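Local structure of alginate lyase (Bacteroides ovatus, 3NNB) at residues M165-T179 against H222-Y236. The protein probably cleaves the polysaccharide alginate by beta-elimination. Sequence-based numbering, arbitrary orientation. Where two conformers were deposited one is given.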
loop_
_atom_site.group_PDB
_atom_site.type_symbol
_atom_site.label_atom_id
_atom_site.label_comp_id
_atom_site.label_asym_id
_atom_site.label_seq_id
_atom_site.Cartn_x
_atom_site.Cartn_y
_atom_site.Cartn_z
HETATM N N MSE A 165 8.999 3.737 6.383
HETATM C CA MSE A 165 7.889 4.416 5.688
HETATM C C MSE A 165 7.009 3.425 4.937
HETATM O O MSE A 165 5.801 3.631 4.820
HETATM C CB MSE A 165 8.405 5.489 4.723
HETATM C CG MSE A 165 8.707 6.834 5.368
HETATM SE SE MSE A 165 7.138 7.720 6.066
HETATM C CE MSE A 165 6.010 7.584 4.511
ATOM N N ILE A 166 7.592 2.355 4.405
ATOM C CA ILE A 166 6.800 1.389 3.641
ATOM C C ILE A 166 5.716 0.750 4.521
ATOM O O ILE A 166 4.706 0.278 4.003
ATOM C CB ILE A 166 7.707 0.330 2.915
ATOM C CG1 ILE A 166 7.027 -0.244 1.662
ATOM C CG2 ILE A 166 8.114 -0.842 3.870
ATOM C CD1 ILE A 166 6.869 0.734 0.516
ATOM N N ASP A 167 5.947 0.686 5.835
ATOM C CA ASP A 167 5.005 0.028 6.756
ATOM C C ASP A 167 3.588 0.587 6.639
ATOM O O ASP A 167 2.617 -0.130 6.884
ATOM C CB ASP A 167 5.438 0.174 8.217
ATOM C CG ASP A 167 6.703 -0.619 8.575
ATOM O OD1 ASP A 167 7.396 -1.112 7.665
ATOM O OD2 ASP A 167 7.022 -0.698 9.786
ATOM N N ILE A 168 3.461 1.888 6.323
ATOM C CA ILE A 168 2.162 2.545 6.308
ATOM C C ILE A 168 1.610 2.744 4.925
ATOM O O ILE A 168 0.669 3.487 4.731
ATOM C CB ILE A 168 2.185 3.907 7.068
ATOM C CG1 ILE A 168 3.227 4.895 6.525
ATOM C CG2 ILE A 168 2.347 3.646 8.569
ATOM C CD1 ILE A 168 2.878 6.399 6.864
ATOM N N TYR A 169 2.212 2.089 3.919
ATOM C CA TYR A 169 1.776 2.299 2.534
ATOM C C TYR A 169 0.249 2.045 2.363
ATOM O O TYR A 169 -0.401 2.741 1.579
ATOM C CB TYR A 169 2.549 1.429 1.563
ATOM C CG TYR A 169 2.251 1.784 0.112
ATOM C CD1 TYR A 169 2.977 2.779 -0.522
ATOM C CD2 TYR A 169 1.212 1.172 -0.591
ATOM C CE1 TYR A 169 2.695 3.148 -1.821
ATOM C CE2 TYR A 169 0.927 1.532 -1.897
ATOM C CZ TYR A 169 1.681 2.531 -2.500
ATOM O OH TYR A 169 1.370 2.903 -3.813
ATOM N N SER A 170 -0.301 1.065 3.080
ATOM C CA SER A 170 -1.739 0.781 3.021
ATOM C C SER A 170 -2.649 1.947 3.460
ATOM O O SER A 170 -3.851 1.931 3.153
ATOM C CB SER A 170 -2.112 -0.486 3.800
ATOM O OG SER A 170 -1.960 -0.296 5.179
ATOM N N PHE A 171 -2.092 2.979 4.110
ATOM C CA PHE A 171 -2.884 4.148 4.436
ATOM C C PHE A 171 -3.381 4.850 3.168
ATOM O O PHE A 171 -4.398 5.554 3.188
ATOM C CB PHE A 171 -2.099 5.122 5.310
ATOM C CG PHE A 171 -1.921 4.699 6.737
ATOM C CD1 PHE A 171 -2.354 3.473 7.246
ATOM C CD2 PHE A 171 -1.252 5.559 7.594
ATOM C CE1 PHE A 171 -2.162 3.153 8.607
ATOM C CE2 PHE A 171 -1.068 5.230 8.917
ATOM C CZ PHE A 171 -1.527 4.025 9.422
ATOM N N THR A 172 -2.689 4.647 2.053
ATOM C CA THR A 172 -3.129 5.225 0.771
ATOM C C THR A 172 -4.528 4.741 0.413
ATOM O O THR A 172 -5.408 5.542 0.042
ATOM C CB THR A 172 -2.132 4.959 -0.363
ATOM O OG1 THR A 172 -1.969 3.547 -0.563
ATOM C CG2 THR A 172 -0.787 5.720 -0.097
ATOM N N GLU A 173 -4.757 3.448 0.571
ATOM C CA GLU A 173 -6.034 2.827 0.343
ATOM C C GLU A 173 -7.028 3.090 1.481
ATOM O O GLU A 173 -8.195 3.377 1.238
ATOM C CB GLU A 173 -5.837 1.304 0.158
ATOM C CG GLU A 173 -7.077 0.570 -0.113
ATOM C CD GLU A 173 -6.851 -0.910 -0.490
ATOM O OE1 GLU A 173 -5.717 -1.381 -0.329
ATOM O OE2 GLU A 173 -7.865 -1.564 -0.867
HETATM N N MSE A 174 -6.554 3.001 2.733
HETATM C CA MSE A 174 -7.391 3.307 3.882
HETATM C C MSE A 174 -8.083 4.668 3.783
HETATM O O MSE A 174 -9.233 4.813 4.152
HETATM C CB MSE A 174 -6.560 3.240 5.159
HETATM C CG MSE A 174 -7.416 3.217 6.387
HETATM SE SE MSE A 174 -6.421 3.382 8.044
HETATM C CE MSE A 174 -5.977 5.219 7.841
ATOM N N ILE A 175 -7.365 5.655 3.253
ATOM C CA ILE A 175 -7.912 6.994 3.112
ATOM C C ILE A 175 -9.135 6.947 2.181
ATOM O O ILE A 175 -10.151 7.584 2.473
ATOM C CB ILE A 175 -6.867 7.989 2.598
ATOM C CG1 ILE A 175 -5.975 8.425 3.781
ATOM C CG2 ILE A 175 -7.560 9.187 1.880
ATOM C CD1 ILE A 175 -4.657 9.133 3.335
ATOM N N ASP A 176 -9.042 6.195 1.089
ATOM C CA ASP A 176 -10.202 6.041 0.193
ATOM C C ASP A 176 -11.382 5.398 0.917
ATOM O O ASP A 176 -12.553 5.826 0.728
ATOM C CB ASP A 176 -9.871 5.272 -1.072
ATOM C CG ASP A 176 -9.102 6.090 -2.086
ATOM O OD1 ASP A 176 -8.903 7.315 -1.889
ATOM O OD2 ASP A 176 -8.679 5.479 -3.070
ATOM N N ALA A 177 -11.108 4.413 1.756
ATOM C CA ALA A 177 -12.185 3.756 2.536
ATOM C C ALA A 177 -12.809 4.759 3.508
ATOM O O ALA A 177 -14.029 4.744 3.701
ATOM C CB ALA A 177 -11.638 2.530 3.265
HETATM N N MSE A 178 -12.005 5.639 4.118
HETATM C CA MSE A 178 -12.544 6.711 4.988
HETATM C C MSE A 178 -13.442 7.678 4.198
HETATM O O MSE A 178 -14.567 8.012 4.614
HETATM C CB MSE A 178 -11.456 7.468 5.736
HETATM C CG MSE A 178 -10.668 6.565 6.674
HETATM SE SE MSE A 178 -9.575 7.519 7.946
HETATM C CE MSE A 178 -8.389 8.344 6.695
ATOM N N THR A 179 -12.974 8.063 3.019
ATOM C CA THR A 179 -13.765 8.914 2.132
ATOM C C THR A 179 -15.128 8.309 1.846
ATOM O O THR A 179 -16.155 9.010 1.902
ATOM C CB THR A 179 -12.993 9.276 0.834
ATOM O OG1 THR A 179 -11.799 9.992 1.162
ATOM C CG2 THR A 179 -13.859 10.112 -0.124
ATOM N N HIS A 222 11.338 1.827 -2.536
ATOM C CA HIS A 222 11.047 2.645 -1.370
ATOM C C HIS A 222 10.851 4.081 -1.742
ATOM O O HIS A 222 9.946 4.722 -1.238
ATOM C CB HIS A 222 12.143 2.537 -0.310
ATOM C CG HIS A 222 12.025 1.344 0.569
ATOM N ND1 HIS A 222 11.214 1.319 1.680
ATOM C CD2 HIS A 222 12.626 0.137 0.510
ATOM C CE1 HIS A 222 11.352 0.157 2.292
ATOM N NE2 HIS A 222 12.171 -0.597 1.583
ATOM N N GLY A 223 11.708 4.613 -2.599
ATOM C CA GLY A 223 11.611 5.996 -2.961
ATOM C C GLY A 223 10.409 6.285 -3.856
ATOM O O GLY A 223 9.761 7.329 -3.724
ATOM N N LEU A 224 10.087 5.370 -4.768
ATOM C CA LEU A 224 8.895 5.507 -5.592
ATOM C C LEU A 224 7.626 5.511 -4.734
ATOM O O LEU A 224 6.740 6.379 -4.880
ATOM C CB LEU A 224 8.896 4.409 -6.659
ATOM C CG LEU A 224 7.852 4.509 -7.783
ATOM C CD1 LEU A 224 8.367 3.869 -9.076
ATOM C CD2 LEU A 224 6.518 3.878 -7.366
ATOM N N ALA A 225 7.584 4.589 -3.765
ATOM C CA ALA A 225 6.472 4.508 -2.843
ATOM C C ALA A 225 6.359 5.748 -1.948
ATOM O O ALA A 225 5.246 6.175 -1.617
ATOM C CB ALA A 225 6.530 3.186 -2.006
ATOM N N TYR A 226 7.477 6.340 -1.569
ATOM C CA TYR A 226 7.446 7.575 -0.748
ATOM C C TYR A 226 6.641 8.629 -1.459
ATOM O O TYR A 226 5.799 9.276 -0.863
ATOM C CB TYR A 226 8.854 8.059 -0.469
ATOM C CG TYR A 226 8.900 9.398 0.252
ATOM C CD1 TYR A 226 8.818 10.578 -0.462
ATOM C CD2 TYR A 226 8.992 9.466 1.649
ATOM C CE1 TYR A 226 8.871 11.817 0.165
ATOM C CE2 TYR A 226 9.047 10.716 2.309
ATOM C CZ TYR A 226 8.991 11.878 1.565
ATOM O OH TYR A 226 9.039 13.169 2.125
ATOM N N ASP A 227 6.912 8.797 -2.747
ATOM C CA ASP A 227 6.212 9.843 -3.513
ATOM C C ASP A 227 4.709 9.578 -3.577
ATOM O O ASP A 227 3.901 10.490 -3.478
ATOM C CB ASP A 227 6.762 9.966 -4.924
ATOM C CG ASP A 227 8.084 10.695 -4.989
ATOM O OD1 ASP A 227 8.648 11.088 -3.950
ATOM O OD2 ASP A 227 8.586 10.879 -6.126
ATOM N N VAL A 228 4.322 8.318 -3.819
ATOM C CA VAL A 228 2.892 7.977 -3.836
ATOM C C VAL A 228 2.203 8.328 -2.516
ATOM O O VAL A 228 1.123 8.924 -2.500
ATOM C CB VAL A 228 2.623 6.478 -4.203
ATOM C CG1 VAL A 228 1.133 6.214 -4.329
ATOM C CG2 VAL A 228 3.327 6.122 -5.513
ATOM N N GLN A 229 2.848 7.965 -1.416
ATOM C CA GLN A 229 2.259 8.206 -0.108
ATOM C C GLN A 229 2.202 9.712 0.136
ATOM O O GLN A 229 1.179 10.224 0.553
ATOM C CB GLN A 229 3.134 7.561 0.983
ATOM C CG GLN A 229 3.208 6.049 0.953
ATOM C CD GLN A 229 3.723 5.494 2.277
ATOM O OE1 GLN A 229 3.019 5.563 3.295
ATOM N NE2 GLN A 229 4.939 4.902 2.267
ATOM N N LEU A 230 3.288 10.436 -0.155
ATOM C CA LEU A 230 3.268 11.898 0.057
ATOM C C LEU A 230 2.104 12.538 -0.731
ATOM O O LEU A 230 1.361 13.399 -0.223
ATOM C CB LEU A 230 4.606 12.524 -0.331
ATOM C CG LEU A 230 4.744 14.020 0.010
ATOM C CD1 LEU A 230 4.871 14.207 1.529
ATOM C CD2 LEU A 230 5.978 14.598 -0.743
ATOM N N THR A 231 1.922 12.074 -1.961
ATOM C CA THR A 231 0.889 12.622 -2.859
ATOM C C THR A 231 -0.499 12.348 -2.286
ATOM O O THR A 231 -1.328 13.251 -2.175
ATOM C CB THR A 231 1.041 12.079 -4.250
ATOM O OG1 THR A 231 2.330 12.437 -4.760
ATOM C CG2 THR A 231 -0.036 12.676 -5.202
ATOM N N ALA A 232 -0.752 11.089 -1.913
ATOM C CA ALA A 232 -2.050 10.726 -1.374
ATOM C C ALA A 232 -2.353 11.484 -0.066
ATOM O O ALA A 232 -3.495 11.935 0.141
ATOM C CB ALA A 232 -2.092 9.222 -1.093
ATOM N N TYR A 233 -1.365 11.596 0.830
ATOM C CA TYR A 233 -1.609 12.234 2.145
ATOM C C TYR A 233 -1.767 13.742 1.951
ATOM O O TYR A 233 -2.597 14.365 2.616
ATOM C CB TYR A 233 -0.530 11.902 3.166
ATOM C CG TYR A 233 -0.310 10.409 3.307
ATOM C CD1 TYR A 233 -1.272 9.511 2.954
ATOM C CD2 TYR A 233 0.917 9.897 3.752
ATOM C CE1 TYR A 233 -1.033 8.114 3.031
ATOM C CE2 TYR A 233 1.139 8.568 3.875
ATOM C CZ TYR A 233 0.183 7.655 3.482
ATOM O OH TYR A 233 0.448 6.298 3.507
ATOM N N ALA A 234 -1.021 14.302 0.998
ATOM C CA ALA A 234 -1.181 15.721 0.656
ATOM C C ALA A 234 -2.614 15.987 0.190
ATOM O O ALA A 234 -3.247 16.953 0.632
ATOM C CB ALA A 234 -0.137 16.146 -0.441
ATOM N N LEU A 235 -3.152 15.127 -0.685
ATOM C CA LEU A 235 -4.506 15.342 -1.216
ATOM C C LEU A 235 -5.521 15.207 -0.093
ATOM O O LEU A 235 -6.444 16.028 -0.006
ATOM C CB LEU A 235 -4.860 14.364 -2.344
ATOM C CG LEU A 235 -4.143 14.678 -3.650
ATOM C CD1 LEU A 235 -4.281 13.515 -4.646
ATOM C CD2 LEU A 235 -4.759 15.966 -4.262
ATOM N N TYR A 236 -5.352 14.215 0.784
ATOM C CA TYR A 236 -6.330 14.005 1.860
ATOM C C TYR A 236 -6.410 15.218 2.817
ATOM O O TYR A 236 -7.475 15.533 3.337
ATOM C CB TYR A 236 -6.009 12.744 2.664
ATOM C CG TYR A 236 -7.033 12.407 3.709
ATOM C CD1 TYR A 236 -8.370 12.173 3.355
ATOM C CD2 TYR A 236 -6.688 12.323 5.047
ATOM C CE1 TYR A 236 -9.342 11.869 4.326
ATOM C CE2 TYR A 236 -7.665 12.077 6.016
ATOM C CZ TYR A 236 -8.971 11.823 5.645
ATOM O OH TYR A 236 -9.966 11.498 6.589
#
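Q229 of helix 222-236 reaches across to segment 165-179, where its amide meets M165 and I168. Its root lies beside T172, whose methyl CG2 is 3.9 Å from Q229 CA. From CB, CG is set anti to the carbonyl carbon (chi1 -66°) and the chain extends beyond, running obliquely past the Y169 ring, Q229 CG 3.6 Å from Y169 CD1. CD then passes Y169 CA, and the amide divides its two ends. OE1 sits against I168 CG1, the two side chains crossing at about a right angle, and takes, in its carbonyl plane and on a lone pair, the hydroxyl of its helix neighbour Y233 (Y233 OH to Q229 OE1 2.7 Å). Q229 NE2 donates a nearly straight bond to M165 O (3.0 Å, 173° at the hydrogen), with that oxygen close to the amide plane. M165 O receives it from above its carbonyl plane, while I168 N approaches from the opposite face. Both ends held, the amide has its rotation fixed. A leucine here would probably leave the Y233 hydroxyl without its acceptor and M165 O without its donor from helix 222-236. Further along, I175 wedges between two tyrosines: CD1 meets Y233 CD1 at 3.4 Å, and CG2 meets Y236 CD1 at 3.4 Å, with CG1 over one face of the Y236 ring. The helices run nearly parallel, 23° apart with axes 9.7 Å apart, consistent with the alpha/alpha barrel of the six-hairpin clan. Helix 189-208 touches I168 and Y233, helix 98-118 packs on I168 and F171, and Y169 OH bonds to D287 of helix 274-293.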